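Local atomic coordinates of SusD superfamily protein (PDB entry 3L22), a protein that probably binds sugars at the outer membrane of Bacteroides fragilis, as a member of the SusD family. Residues A[338-343]-A[376-381]. Sequence-based numbering, arbitrary orientation.
With EDO (1,2-ethanediol), chain V; EDO (1,2-ethanediol), chain B.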
loop_
_atom_site.group_PDB
_atom_site.type_symbol
_atom_site.label_atom_id
_atom_site.label_comp_id
_atom_site.label_asym_id
_atom_site.label_seq_id
_atom_site.Cartn_x
_atom_site.Cartn_y
_atom_site.Cartn_z
ATOM N N TYR A 338 15.886 -12.171 1.567
ATOM C CA TYR A 338 17.142 -12.924 1.463
ATOM C C TYR A 338 18.207 -12.407 2.443
ATOM O O TYR A 338 18.970 -13.210 2.966
ATOM C CB TYR A 338 17.685 -12.936 0.008
ATOM C CG TYR A 338 17.097 -13.996 -0.899
ATOM C CD1 TYR A 338 17.540 -15.317 -0.835
ATOM C CD2 TYR A 338 16.106 -13.680 -1.818
ATOM C CE1 TYR A 338 17.003 -16.314 -1.685
ATOM C CE2 TYR A 338 15.570 -14.647 -2.657
ATOM C CZ TYR A 338 16.014 -15.968 -2.573
ATOM O OH TYR A 338 15.475 -16.925 -3.393
ATOM N N ALA A 339 18.222 -11.099 2.724
ATOM C CA ALA A 339 19.147 -10.548 3.724
ATOM C C ALA A 339 18.846 -11.079 5.139
ATOM O O ALA A 339 19.721 -11.033 6.000
ATOM C CB ALA A 339 19.130 -9.031 3.717
ATOM N N ASN A 340 17.606 -11.526 5.378
ATOM C CA ASN A 340 17.203 -12.109 6.665
ATOM C C ASN A 340 17.381 -13.624 6.711
ATOM O O ASN A 340 16.983 -14.231 7.673
ATOM C CB ASN A 340 15.755 -11.756 6.982
ATOM C CG ASN A 340 15.609 -10.388 7.548
ATOM O OD1 ASN A 340 15.952 -10.168 8.691
ATOM N ND2 ASN A 340 15.093 -9.464 6.769
ATOM N N LYS A 341 17.993 -14.219 5.689
ATOM C CA LYS A 341 18.065 -15.664 5.529
ATOM C C LYS A 341 19.547 -16.080 5.539
ATOM O O LYS A 341 20.379 -15.440 4.887
ATOM C CB LYS A 341 17.332 -16.005 4.217
ATOM C CG LYS A 341 17.231 -17.460 3.900
ATOM C CD LYS A 341 16.557 -17.697 2.554
ATOM C CE LYS A 341 16.773 -19.135 2.113
ATOM N NZ LYS A 341 16.157 -20.050 3.120
ATOM N N ALA A 342 19.896 -17.092 6.353
ATOM C CA ALA A 342 21.244 -17.634 6.413
ATOM C C ALA A 342 21.684 -18.044 5.000
ATOM O O ALA A 342 20.951 -18.754 4.310
ATOM C CB ALA A 342 21.290 -18.892 7.370
ATOM N N GLY A 343 22.836 -17.555 4.554
ATOM C CA GLY A 343 23.307 -17.833 3.186
ATOM C C GLY A 343 22.695 -16.985 2.079
ATOM O O GLY A 343 23.087 -17.119 0.925
ATOM N N ALA A 376 24.817 -3.329 7.394
ATOM C CA ALA A 376 25.035 -2.396 6.307
ATOM C C ALA A 376 24.240 -2.763 5.081
ATOM O O ALA A 376 23.696 -1.869 4.398
ATOM C CB ALA A 376 26.532 -2.268 5.949
ATOM N N LEU A 377 24.158 -4.066 4.814
ATOM C CA LEU A 377 23.372 -4.575 3.686
ATOM C C LEU A 377 21.888 -4.321 3.912
ATOM O O LEU A 377 21.208 -3.832 3.031
ATOM C CB LEU A 377 23.619 -6.074 3.442
ATOM C CG LEU A 377 22.787 -6.778 2.348
ATOM C CD1 LEU A 377 22.928 -6.040 0.990
ATOM C CD2 LEU A 377 23.219 -8.269 2.221
ATOM N N LYS A 378 21.378 -4.667 5.074
ATOM C CA LYS A 378 19.968 -4.394 5.359
ATOM C C LYS A 378 19.643 -2.913 5.238
ATOM O O LYS A 378 18.630 -2.527 4.624
ATOM C CB LYS A 378 19.583 -4.897 6.738
ATOM C CG LYS A 378 19.548 -6.437 6.820
ATOM C CD LYS A 378 19.059 -6.933 8.152
ATOM C CE LYS A 378 19.054 -8.469 8.257
ATOM N NZ LYS A 378 20.425 -9.017 8.151
ATOM N N GLU A 379 20.498 -2.071 5.794
ATOM C CA GLU A 379 20.263 -0.635 5.720
ATOM C C GLU A 379 20.273 -0.126 4.277
ATOM O O GLU A 379 19.477 0.727 3.929
ATOM C CB GLU A 379 21.298 0.103 6.539
ATOM C CG GLU A 379 21.087 1.611 6.566
ATOM C CD GLU A 379 21.743 2.316 7.799
ATOM O OE1 GLU A 379 21.710 1.728 8.942
ATOM O OE2 GLU A 379 22.303 3.444 7.578
ATOM N N ALA A 380 21.159 -0.664 3.435
ATOM C CA ALA A 380 21.167 -0.271 2.024
ATOM C C ALA A 380 19.860 -0.668 1.335
ATOM O O ALA A 380 19.361 0.053 0.485
ATOM C CB ALA A 380 22.370 -0.898 1.281
ATOM N N ILE A 381 19.315 -1.820 1.698
ATOM C CA ILE A 381 18.032 -2.254 1.131
ATOM C C ILE A 381 16.893 -1.353 1.627
ATOM O O ILE A 381 16.083 -0.880 0.809
ATOM C CB ILE A 381 17.737 -3.745 1.451
ATOM C CG1 ILE A 381 18.769 -4.651 0.746
ATOM C CG2 ILE A 381 16.258 -4.101 1.051
ATOM C CD1 ILE A 381 18.887 -6.082 1.310
HETATM C C1 EDO V . 25.986 -15.053 4.036
HETATM O O1 EDO V . 24.708 -15.003 3.411
HETATM C C2 EDO V . 25.789 -15.078 5.554
HETATM O O2 EDO V . 24.561 -15.741 5.921
HETATM C C1 EDO B . 29.210 -4.851 6.529
HETATM O O1 EDO B . 29.013 -3.877 5.452
HETATM C C2 EDO B . 28.766 -4.685 7.997
HETATM O O2 EDO B . 27.435 -4.278 8.428
#
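Ala-339, in the last turn of helix 327-339, faces the side of helix 374-388, and its CA lies 6.4 Å from that of Lys-378. So close an approach of backbones suits alanine: its methyl group points at the other helix and carries the apolar part of the contact. CB of Ala-339 sits 3.8 Å from CD1 of Ile-381, touches the aliphatic CG of Lys-378, and is more loosely approached by CD2 of Leu-377 at 4.4 Å. Leucine and isoleucine, one turn apart, thus present branched ends to a small buried methyl, while Lys-378, beside them on the helix, adds its CG before its chain reaches on to the carbonyl.

The ammonium end reaches the last turn of helix 327-339. The Lys-378 chain is extended at chi2 and chi3 and then bends at chi4 (63°), which turns NZ toward O of Ala-339 for a hydrogen bond of 3.0 Å. The ammonium stands above the carbonyl plane, 46° out of it, with a C=O...N angle of 133°. A cation here would probably also interact favourably with the negative end of the helix dipole. Asn-340 crosses the lysine at about a right angle, its OD1 lying 3.6 Å from CE; its short amide can turn back on its own helix, and ND2 bonds to O of Glu-336.

Within the helical SusD fold, the contact joins the C-terminal end of helix 327-339 to helix 374-388. Helix 345-359 touches Tyr-338, Leu-377 and Ala-380, and helix 217-225 packs against Tyr-338, Asn-340 and Lys-341, with Lys-341 salt-bridged to Asp-218.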